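Local coordinates for hypothetical 30.2 KD protein c25g10.02 IN chromosome I (Schizosaccharomyces pombe, PDB 1KCF) that resolves Holliday junctions as a homodimeric mitochondrial endonuclease, cutting four-way DNA at the point of strand exchange and probably helping to maintain mitochondrial DNA, at residues P38-L47 and F109-Q119; S63-S71 and I204-W215. One frame throughout, in Å; residues are numbered along the deposited sequence.

Interaction 1 of 2, residues P38-L47 and F109-Q119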
loop_
_atom_site.group_PDB
_atom_site.type_symbol
_atom_site.label_atom_id
_atom_site.label_comp_id
_atom_site.label_asym_id
_atom_site.label_seq_id
_atom_site.Cartn_x
_atom_site.Cartn_y
_atom_site.Cartn_z
ATOM N N PRO A 38 22.607 -9.202 6.551
ATOM C CA PRO A 38 22.783 -10.182 7.627
ATOM C C PRO A 38 22.047 -11.465 7.246
ATOM O O PRO A 38 21.123 -11.428 6.436
ATOM C CB PRO A 38 22.119 -9.506 8.825
ATOM C CG PRO A 38 22.163 -8.046 8.489
ATOM C CD PRO A 38 21.848 -8.035 7.026
ATOM N N THR A 39 22.453 -12.594 7.817
ATOM C CA THR A 39 21.782 -13.857 7.535
ATOM C C THR A 39 21.236 -14.469 8.815
ATOM O O THR A 39 20.954 -15.656 8.868
ATOM C CB THR A 39 22.710 -14.887 6.854
ATOM O OG1 THR A 39 23.923 -15.015 7.603
ATOM C CG2 THR A 39 23.018 -14.462 5.430
ATOM N N SER A 40 21.103 -13.649 9.852
ATOM C CA SER A 40 20.548 -14.106 11.115
ATOM C C SER A 40 19.214 -13.385 11.286
ATOM O O SER A 40 19.039 -12.269 10.798
ATOM C CB SER A 40 21.485 -13.773 12.287
ATOM O OG SER A 40 21.660 -12.371 12.436
ATOM N N ARG A 41 18.276 -14.030 11.969
ATOM C CA ARG A 41 16.956 -13.456 12.198
ATOM C C ARG A 41 16.347 -12.960 10.884
ATOM O O ARG A 41 15.991 -11.793 10.737
ATOM C CB ARG A 41 17.049 -12.315 13.217
ATOM C CG ARG A 41 17.717 -12.718 14.532
ATOM C CD ARG A 41 17.606 -11.618 15.584
ATOM N NE ARG A 41 16.272 -11.557 16.181
ATOM C CZ ARG A 41 15.799 -12.447 17.049
ATOM N NH1 ARG A 41 16.550 -13.472 17.429
ATOM N NH2 ARG A 41 14.573 -12.320 17.538
ATOM N N VAL A 42 16.247 -13.873 9.929
ATOM C CA VAL A 42 15.687 -13.576 8.623
ATOM C C VAL A 42 14.213 -13.977 8.611
ATOM O O VAL A 42 13.875 -15.146 8.812
ATOM C CB VAL A 42 16.435 -14.354 7.526
ATOM C CG1 VAL A 42 15.849 -14.031 6.162
ATOM C CG2 VAL A 42 17.923 -14.002 7.569
ATOM N N LEU A 43 13.339 -13.002 8.392
ATOM C CA LEU A 43 11.905 -13.273 8.356
ATOM C C LEU A 43 11.367 -13.289 6.925
ATOM O O LEU A 43 11.224 -12.242 6.291
ATOM C CB LEU A 43 11.142 -12.227 9.175
ATOM C CG LEU A 43 9.620 -12.409 9.199
ATOM C CD1 LEU A 43 9.260 -13.696 9.932
ATOM C CD2 LEU A 43 8.967 -11.211 9.878
ATOM N N GLY A 44 11.086 -14.485 6.420
ATOM C CA GLY A 44 10.549 -14.618 5.079
ATOM C C GLY A 44 9.035 -14.579 5.128
ATOM O O GLY A 44 8.419 -15.329 5.885
ATOM N N ILE A 45 8.430 -13.711 4.323
ATOM C CA ILE A 45 6.980 -13.578 4.307
ATOM C C ILE A 45 6.329 -13.771 2.941
ATOM O O ILE A 45 6.745 -13.181 1.943
ATOM C CB ILE A 45 6.549 -12.204 4.843
ATOM C CG1 ILE A 45 6.956 -12.070 6.310
ATOM C CG2 ILE A 45 5.045 -12.033 4.688
ATOM C CD1 ILE A 45 6.684 -10.704 6.891
ATOM N N ASP A 46 5.306 -14.614 2.919
ATOM C CA ASP A 46 4.540 -14.893 1.711
ATOM C C ASP A 46 3.225 -14.152 1.880
ATOM O O ASP A 46 2.343 -14.615 2.606
ATOM C CB ASP A 46 4.262 -16.386 1.590
ATOM C CG ASP A 46 4.992 -17.015 0.437
ATOM O OD1 ASP A 46 4.921 -16.463 -0.679
ATOM O OD2 ASP A 46 5.633 -18.065 0.649
ATOM N N LEU A 47 3.100 -13.002 1.223
ATOM C CA LEU A 47 1.900 -12.183 1.338
ATOM C C LEU A 47 0.605 -12.843 0.883
ATOM O O LEU A 47 0.487 -13.323 -0.249
ATOM C CB LEU A 47 2.076 -10.865 0.586
ATOM C CG LEU A 47 3.101 -9.891 1.164
ATOM C CD1 LEU A 47 3.261 -8.712 0.220
ATOM C CD2 LEU A 47 2.654 -9.435 2.542
ATOM N N PHE A 109 9.185 -11.315 16.508
ATOM C CA PHE A 109 10.405 -11.819 15.898
ATOM C C PHE A 109 11.584 -10.857 15.926
ATOM O O PHE A 109 12.736 -11.293 15.912
ATOM C CB PHE A 109 10.112 -12.235 14.454
ATOM C CG PHE A 109 8.986 -13.216 14.332
ATOM C CD1 PHE A 109 7.963 -13.008 13.412
ATOM C CD2 PHE A 109 8.932 -14.339 15.155
ATOM C CE1 PHE A 109 6.901 -13.900 13.315
ATOM C CE2 PHE A 109 7.875 -15.240 15.067
ATOM C CZ PHE A 109 6.857 -15.021 14.147
ATOM N N ASN A 110 11.305 -9.559 15.962
ATOM C CA ASN A 110 12.370 -8.562 15.983
ATOM C C ASN A 110 13.436 -8.977 14.965
ATOM O O ASN A 110 14.566 -9.286 15.329
ATOM C CB ASN A 110 12.988 -8.499 17.379
ATOM C CG ASN A 110 13.567 -7.142 17.693
ATOM O OD1 ASN A 110 12.838 -6.154 17.792
ATOM N ND2 ASN A 110 14.882 -7.080 17.846
ATOM N N PRO A 111 13.079 -8.986 13.669
ATOM C CA PRO A 111 13.984 -9.372 12.581
ATOM C C PRO A 111 15.088 -8.393 12.203
ATOM O O PRO A 111 14.984 -7.186 12.428
ATOM C CB PRO A 111 13.034 -9.600 11.398
ATOM C CG PRO A 111 11.675 -9.782 12.039
ATOM C CD PRO A 111 11.718 -8.778 13.150
ATOM N N HIS A 112 16.148 -8.941 11.617
ATOM C CA HIS A 112 17.263 -8.141 11.142
ATOM C C HIS A 112 16.984 -7.923 9.660
ATOM O O HIS A 112 17.416 -6.936 9.064
ATOM C CB HIS A 112 18.590 -8.893 11.294
ATOM C CG HIS A 112 19.055 -9.028 12.710
ATOM N ND1 HIS A 112 18.721 -8.124 13.695
ATOM C CD2 HIS A 112 19.870 -9.939 13.297
ATOM C CE1 HIS A 112 19.307 -8.472 14.827
ATOM N NE2 HIS A 112 20.009 -9.568 14.611
ATOM N N VAL A 113 16.253 -8.866 9.076
ATOM C CA VAL A 113 15.903 -8.807 7.667
ATOM C C VAL A 113 14.498 -9.349 7.449
ATOM O O VAL A 113 14.085 -10.319 8.081
ATOM C CB VAL A 113 16.879 -9.646 6.804
ATOM C CG1 VAL A 113 16.471 -9.572 5.334
ATOM C CG2 VAL A 113 18.308 -9.141 6.982
ATOM N N ILE A 114 13.761 -8.698 6.558
ATOM C CA ILE A 114 12.413 -9.125 6.225
ATOM C C ILE A 114 12.344 -9.284 4.721
ATOM O O ILE A 114 12.594 -8.334 3.982
ATOM C CB ILE A 114 11.353 -8.097 6.661
ATOM C CG1 ILE A 114 11.357 -7.964 8.182
ATOM C CG2 ILE A 114 9.971 -8.537 6.179
ATOM C CD1 ILE A 114 10.471 -6.855 8.689
ATOM N N LEU A 115 12.019 -10.495 4.286
ATOM C CA LEU A 115 11.900 -10.824 2.873
ATOM C C LEU A 115 10.420 -10.901 2.521
ATOM O O LEU A 115 9.655 -11.645 3.143
ATOM C CB LEU A 115 12.567 -12.166 2.592
ATOM C CG LEU A 115 13.993 -12.325 3.130
ATOM C CD1 LEU A 115 14.492 -13.705 2.769
ATOM C CD2 LEU A 115 14.907 -11.248 2.558
ATOM N N MET A 116 10.019 -10.136 1.516
ATOM C CA MET A 116 8.624 -10.107 1.117
ATOM C C MET A 116 8.414 -10.579 -0.313
ATOM O O MET A 116 9.104 -10.160 -1.241
ATOM C CB MET A 116 8.077 -8.692 1.291
ATOM C CG MET A 116 6.580 -8.614 1.538
ATOM S SD MET A 116 6.065 -6.901 1.822
ATOM C CE MET A 116 6.498 -6.713 3.549
ATOM N N GLU A 117 7.445 -11.465 -0.476
ATOM C CA GLU A 117 7.105 -12.009 -1.773
ATOM C C GLU A 117 5.611 -12.270 -1.726
ATOM O O GLU A 117 5.067 -12.549 -0.666
ATOM C CB GLU A 117 7.884 -13.305 -1.988
ATOM C CG GLU A 117 7.770 -13.919 -3.350
ATOM C CD GLU A 117 8.848 -14.963 -3.589
ATOM O OE1 GLU A 117 8.512 -16.061 -4.076
ATOM O OE2 GLU A 117 10.033 -14.685 -3.295
ATOM N N ARG A 118 4.936 -12.144 -2.857
ATOM C CA ARG A 118 3.500 -12.400 -2.884
ATOM C C ARG A 118 3.286 -13.903 -2.890
ATOM O O ARG A 118 4.055 -14.643 -3.502
ATOM C CB ARG A 118 2.856 -11.811 -4.142
ATOM C CG ARG A 118 2.702 -10.304 -4.152
ATOM C CD ARG A 118 2.091 -9.847 -5.475
ATOM N NE ARG A 118 1.848 -8.408 -5.507
ATOM C CZ ARG A 118 2.802 -7.482 -5.482
ATOM N NH1 ARG A 118 4.080 -7.839 -5.428
ATOM N NH2 ARG A 118 2.474 -6.196 -5.501
ATOM N N GLN A 119 2.248 -14.357 -2.204
ATOM C CA GLN A 119 1.953 -15.778 -2.180
ATOM C C GLN A 119 1.562 -16.173 -3.604
ATOM O O GLN A 119 1.201 -15.317 -4.414
ATOM C CB GLN A 119 0.795 -16.069 -1.222
ATOM C CG GLN A 119 0.377 -17.529 -1.197
ATOM C CD GLN A 119 1.434 -18.434 -0.594
ATOM O OE1 GLN A 119 1.660 -18.417 0.617
ATOM N NE2 GLN A 119 2.092 -19.227 -1.436
#

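Interaction 2 of 2, residues S63-S71 and I204-W215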
loop_
_atom_site.group_PDB
_atom_site.type_symbol
_atom_site.label_atom_id
_atom_site.label_comp_id
_atom_site.label_asym_id
_atom_site.label_seq_id
_atom_site.Cartn_x
_atom_site.Cartn_y
_atom_site.Cartn_z
ATOM N N SER A 63 26.796 -23.134 7.769
ATOM C CA SER A 63 26.090 -22.648 6.589
ATOM C C SER A 63 24.735 -23.337 6.448
ATOM O O SER A 63 24.144 -23.363 5.364
ATOM C CB SER A 63 26.936 -22.875 5.335
ATOM N N LYS A 64 24.245 -23.903 7.544
ATOM C CA LYS A 64 22.954 -24.573 7.523
ATOM C C LYS A 64 21.860 -23.622 7.972
ATOM O O LYS A 64 22.079 -22.764 8.827
ATOM C CB LYS A 64 22.968 -25.809 8.424
ATOM C CG LYS A 64 23.755 -26.964 7.836
ATOM C CD LYS A 64 23.561 -28.229 8.638
ATOM C CE LYS A 64 24.305 -29.391 8.005
ATOM N NZ LYS A 64 24.081 -30.650 8.770
ATOM N N VAL A 65 20.680 -23.770 7.384
ATOM C CA VAL A 65 19.556 -22.920 7.733
ATOM C C VAL A 65 18.845 -23.468 8.960
ATOM O O VAL A 65 18.470 -24.636 8.999
ATOM C CB VAL A 65 18.546 -22.832 6.580
ATOM C CG1 VAL A 65 17.362 -21.972 6.999
ATOM C CG2 VAL A 65 19.226 -22.263 5.343
ATOM N N ILE A 66 18.666 -22.614 9.961
ATOM C CA ILE A 66 17.997 -23.010 11.188
ATOM C C ILE A 66 16.671 -22.273 11.312
ATOM O O ILE A 66 16.632 -21.046 11.394
ATOM C CB ILE A 66 18.868 -22.696 12.419
ATOM C CG1 ILE A 66 20.251 -23.329 12.239
ATOM C CG2 ILE A 66 18.195 -23.238 13.685
ATOM C CD1 ILE A 66 21.248 -22.938 13.303
ATOM N N ILE A 67 15.582 -23.031 11.320
ATOM C CA ILE A 67 14.250 -22.458 11.429
ATOM C C ILE A 67 13.847 -22.255 12.888
ATOM O O ILE A 67 13.916 -23.182 13.695
ATOM C CB ILE A 67 13.219 -23.367 10.725
ATOM C CG1 ILE A 67 13.506 -23.383 9.217
ATOM C CG2 ILE A 67 11.801 -22.895 11.029
ATOM C CD1 ILE A 67 12.565 -24.231 8.400
ATOM N N HIS A 68 13.427 -21.038 13.222
ATOM C CA HIS A 68 13.007 -20.712 14.583
ATOM C C HIS A 68 11.485 -20.773 14.704
ATOM O O HIS A 68 10.936 -21.317 15.667
ATOM C CB HIS A 68 13.475 -19.306 14.958
ATOM C CG HIS A 68 14.937 -19.072 14.741
ATOM N ND1 HIS A 68 15.910 -19.827 15.355
ATOM C CD2 HIS A 68 15.589 -18.153 13.990
ATOM C CE1 HIS A 68 17.102 -19.384 14.993
ATOM N NE2 HIS A 68 16.934 -18.369 14.164
ATOM N N ASN A 69 10.806 -20.186 13.727
ATOM C CA ASN A 69 9.353 -20.167 13.709
ATOM C C ASN A 69 8.910 -20.355 12.276
ATOM O O ASN A 69 9.570 -19.886 11.348
ATOM C CB ASN A 69 8.822 -18.851 14.262
ATOM C CG ASN A 69 9.240 -18.620 15.694
ATOM O OD1 ASN A 69 10.322 -18.100 15.961
ATOM N ND2 ASN A 69 8.389 -19.026 16.633
ATOM N N TRP A 70 7.778 -21.021 12.098
ATOM C CA TRP A 70 7.306 -21.325 10.762
ATOM C C TRP A 70 5.816 -21.606 10.815
ATOM O O TRP A 70 5.375 -22.469 11.576
ATOM C CB TRP A 70 8.082 -22.550 10.286
ATOM C CG TRP A 70 7.925 -22.926 8.873
ATOM C CD1 TRP A 70 7.520 -22.127 7.848
ATOM C CD2 TRP A 70 8.251 -24.192 8.295
ATOM N NE1 TRP A 70 7.579 -22.816 6.664
ATOM C CE2 TRP A 70 8.023 -24.088 6.909
ATOM C CE3 TRP A 70 8.718 -25.407 8.818
ATOM C CZ2 TRP A 70 8.244 -25.151 6.029
ATOM C CZ3 TRP A 70 8.941 -26.470 7.942
ATOM C CH2 TRP A 70 8.702 -26.333 6.563
ATOM N N SER A 71 5.037 -20.886 10.012
ATOM C CA SER A 71 3.595 -21.089 10.025
ATOM C C SER A 71 2.842 -20.408 8.883
ATOM O O SER A 71 3.378 -19.540 8.183
ATOM C CB SER A 71 3.032 -20.594 11.366
ATOM O OG SER A 71 1.648 -20.862 11.490
ATOM N N ILE A 204 18.326 -28.043 6.252
ATOM C CA ILE A 204 17.447 -27.186 7.033
ATOM C C ILE A 204 17.199 -27.901 8.359
ATOM O O ILE A 204 16.687 -29.019 8.377
ATOM C CB ILE A 204 16.087 -26.963 6.325
ATOM C CG1 ILE A 204 16.262 -26.029 5.125
ATOM C CG2 ILE A 204 15.071 -26.394 7.299
ATOM C CD1 ILE A 204 14.978 -25.791 4.352
ATOM N N LEU A 205 17.582 -27.265 9.460
ATOM C CA LEU A 205 17.385 -27.839 10.786
ATOM C C LEU A 205 16.395 -26.973 11.541
ATOM O O LEU A 205 16.077 -25.859 11.113
ATOM C CB LEU A 205 18.708 -27.883 11.564
ATOM C CG LEU A 205 19.812 -28.823 11.078
ATOM C CD1 LEU A 205 21.050 -28.632 11.944
ATOM C CD2 LEU A 205 19.336 -30.265 11.143
ATOM N N PHE A 206 15.918 -27.479 12.672
ATOM C CA PHE A 206 14.970 -26.737 13.484
ATOM C C PHE A 206 15.483 -26.477 14.893
ATOM O O PHE A 206 16.009 -27.370 15.549
ATOM C CB PHE A 206 13.638 -27.482 13.554
ATOM C CG PHE A 206 12.988 -27.678 12.220
ATOM C CD1 PHE A 206 13.474 -28.627 11.328
ATOM C CD2 PHE A 206 11.891 -26.910 11.850
ATOM C CE1 PHE A 206 12.878 -28.810 10.085
ATOM C CE2 PHE A 206 11.287 -27.083 10.609
ATOM C CZ PHE A 206 11.781 -28.036 9.724
ATOM N N GLU A 207 15.325 -25.239 15.349
ATOM C CA GLU A 207 15.755 -24.846 16.682
ATOM C C GLU A 207 14.839 -25.479 17.724
ATOM O O GLU A 207 15.304 -25.975 18.749
ATOM C CB GLU A 207 15.720 -23.322 16.822
ATOM C CG GLU A 207 15.942 -22.819 18.243
ATOM C CD GLU A 207 15.801 -21.312 18.358
ATOM O OE1 GLU A 207 14.819 -20.761 17.815
ATOM O OE2 GLU A 207 16.665 -20.680 19.002
ATOM N N ASN A 208 13.538 -25.460 17.452
ATOM C CA ASN A 208 12.560 -26.034 18.369
ATOM C C ASN A 208 11.694 -27.078 17.684
ATOM O O ASN A 208 11.549 -27.079 16.460
ATOM C CB ASN A 208 11.669 -24.940 18.956
ATOM C CG ASN A 208 11.138 -23.996 17.899
ATOM O OD1 ASN A 208 11.886 -23.187 17.348
ATOM N ND2 ASN A 208 9.846 -24.096 17.602
ATOM N N GLU A 209 11.112 -27.959 18.488
ATOM C CA GLU A 209 10.269 -29.025 17.976
ATOM C C GLU A 209 8.922 -28.547 17.436
ATOM O O GLU A 209 8.357 -29.175 16.547
ATOM C CB GLU A 209 10.062 -30.082 19.067
ATOM C CG GLU A 209 9.704 -29.512 20.426
ATOM C CD GLU A 209 8.245 -29.113 20.534
ATOM O OE1 GLU A 209 7.911 -28.348 21.463
ATOM O OE2 GLU A 209 7.432 -29.574 19.702
ATOM N N GLU A 210 8.418 -27.437 17.966
ATOM C CA GLU A 210 7.130 -26.894 17.532
ATOM C C GLU A 210 7.031 -26.754 16.013
ATOM O O GLU A 210 6.138 -27.328 15.384
ATOM C CB GLU A 210 6.884 -25.531 18.188
ATOM C CG GLU A 210 6.690 -25.596 19.698
ATOM C CD GLU A 210 5.420 -26.330 20.088
ATOM O OE1 GLU A 210 4.318 -25.815 19.796
ATOM O OE2 GLU A 210 5.521 -27.424 20.685
ATOM N N ALA A 211 7.945 -25.987 15.431
ATOM C CA ALA A 211 7.959 -25.775 13.989
ATOM C C ALA A 211 8.038 -27.109 13.260
ATOM O O ALA A 211 7.241 -27.383 12.363
ATOM C CB ALA A 211 9.141 -24.893 13.600
ATOM N N LEU A 212 9.002 -27.938 13.651
ATOM C CA LEU A 212 9.173 -29.247 13.032
ATOM C C LEU A 212 7.867 -30.027 13.147
ATOM O O LEU A 212 7.484 -30.756 12.231
ATOM C CB LEU A 212 10.291 -30.027 13.728
ATOM C CG LEU A 212 11.117 -31.025 12.907
ATOM C CD1 LEU A 212 11.785 -32.006 13.854
ATOM C CD2 LEU A 212 10.242 -31.777 11.914
ATOM N N TYR A 213 7.181 -29.859 14.274
ATOM C CA TYR A 213 5.922 -30.555 14.514
ATOM C C TYR A 213 4.826 -30.134 13.538
ATOM O O TYR A 213 4.110 -30.982 13.002
ATOM C CB TYR A 213 5.434 -30.311 15.948
ATOM C CG TYR A 213 4.269 -31.195 16.341
ATOM C CD1 TYR A 213 4.455 -32.554 16.591
ATOM C CD2 TYR A 213 2.972 -30.679 16.430
ATOM C CE1 TYR A 213 3.382 -33.381 16.917
ATOM C CE2 TYR A 213 1.892 -31.499 16.757
ATOM C CZ TYR A 213 2.106 -32.849 16.996
ATOM O OH TYR A 213 1.043 -33.674 17.299
ATOM N N LYS A 214 4.686 -28.830 13.319
ATOM C CA LYS A 214 3.667 -28.317 12.403
ATOM C C LYS A 214 3.836 -28.926 11.016
ATOM O O LYS A 214 2.866 -29.332 10.370
ATOM C CB LYS A 214 3.761 -26.795 12.278
ATOM C CG LYS A 214 3.537 -26.025 13.561
ATOM C CD LYS A 214 3.417 -24.533 13.272
ATOM C CE LYS A 214 3.302 -23.723 14.553
ATOM N NZ LYS A 214 3.073 -22.275 14.279
ATOM N N TRP A 215 5.081 -28.982 10.560
ATOM C CA TRP A 215 5.386 -29.528 9.253
ATOM C C TRP A 215 5.048 -31.007 9.128
ATOM O O TRP A 215 4.379 -31.416 8.179
ATOM C CB TRP A 215 6.863 -29.317 8.938
ATOM C CG TRP A 215 7.284 -29.918 7.642
ATOM C CD1 TRP A 215 8.075 -31.013 7.466
ATOM C CD2 TRP A 215 6.960 -29.438 6.336
ATOM N NE1 TRP A 215 8.271 -31.242 6.125
ATOM C CE2 TRP A 215 7.597 -30.289 5.410
ATOM C CE3 TRP A 215 6.193 -28.367 5.857
ATOM C CZ2 TRP A 215 7.494 -30.106 4.029
ATOM C CZ3 TRP A 215 6.090 -28.182 4.486
ATOM C CH2 TRP A 215 6.739 -29.049 3.587
#

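Interaction 1 of 2, residues P38-L47 and F109-Q119
Leu43 and Leu115 trade backbone hydrogen bonds with the opposite strand at the middle of a parallel pairing between strands 42-47 and 113-118. Leu43 N donates to Val113 O, and Leu115 N returns a bond to Leu43 O at 2.8 Å; the pattern runs on through Ile45 N to Leu115 O, Glu117 N to Ile45 O and Leu47 N to Glu117 O. Gln119 N closes it beyond the strand end on Leu47 O. At the entry, Arg41 O receives His112 N and, weakly, Val113 N.

The side chain of Arg41 turns back over the end of helix 91-109. Bent at chi3 (77°), it sends NE straight to Asn110 O at 3.0 Å, in the guanidinium plane, while NH2 reaches Phe109 O at 2.7 Å along a more bent path. Earlier in the side chain, Arg41 CD lies over one face of the His112 imidazole, 3.6 Å from the ring centroid, a CH-pi contact; Ser40 OG lies at the edge of that ring.

These are central strands of the RNase H-like sheet of the RuvC resolvase family, and the link between them runs through strands 52-59 and 65-73, antiparallel to each other, and helix 91-109.

Apolar contacts cover both faces. On one, Leu43 CD1 meets Phe109 CD1 at 3.8 Å, its CD2 rests on Pro111 CG, and Leu47 CD1 touches Met116 CG at 3.6 Å, beneath helix 128-151. On the other, Val42 CG1 abuts Leu115 CD1 at 3.7 Å.

Asp46, assigned to the magnesium site, shares that second face with Glu117, whose OE2 bonds to Thr171. The Asp46 carboxylate stacks on the Gln119 amide, planes 24° apart, with Gln119 OE1 lying 3.4 Å from Asp46 CB; this buried amide oxygen has no polar partner in the model.

Interaction 2 of 2, residues S63-S71 and I204-W215
Two tryptophans, Trp70 from the strand and Trp215 from the helix, lie with six-membered rings nearly parallel (20°) yet slid so far that they barely overlap. Trp70 CH2 comes within 3.3 Å of Trp215 CE3. With CG anti to the backbone N (chi1 -171°), the Trp70 indole is carried toward Trp215 and Phe206, its CB beside Ala211 CB, and its NE1 bonds to Met228 O in helix 224-253. Phe206 completes the aromatic cluster rim to rim: its CE2 approaches Trp70 CE3 at 3.6 Å, the planes 33° apart, neither ring covering the other.

Ile67 packs alongside. Its CD1 presses tightly on Ile204 CG2 at 3.5 Å and also touches Phe206 CE2 at 3.8 Å, joining the short strand 204-206 to the aromatic group. The backbones pair in parallel through Leu205 N to Val65 O, Ile67 N to Leu205 O and Glu207 N to Ile67 O, the last at 3.0 Å with a nearly straight N-H. At the corner, where the two strand halves part, His68 ND1 makes a weak bond to Glu207 OE1 at 2.8 Å, while its NE2 bonds to Ser58 OG.

Farther along, Lys214 stretches out fully, its CD 3.3 Å from Trp70 O and its NZ beside Ser71. Helix 209-217, with Asn208 at its N-cap position, thus packs on the second half of strand 65-73, while strand 204-206 pairs with the first half as the outermost parallel strand at this margin of the RNase H-like resolvase sheet.

Interactions 1 and 2 belong to the same mixed sheet, their centres 15 Å apart, with strand 52-59 between strands 42-47 and 65-73. Along the sequence their segments alternate, so the chain builds both parts of the sheet in turn. They meet directly where Phe109 CE2 of interaction 1 packs on Asn69 CG of interaction 2 at 3.7 Å. Interaction 1 carries Asp46, whose side chain lies about 3 Å, at nearest atoms, from that of Asp230, also assigned to the magnesium site. Interaction 2 stands back from that site: the Trp70 side chain is about 8 Å, again at nearest atoms, from those of both aspartates. Helix 224-253, which bears Asp230, touches side chains of both contacts.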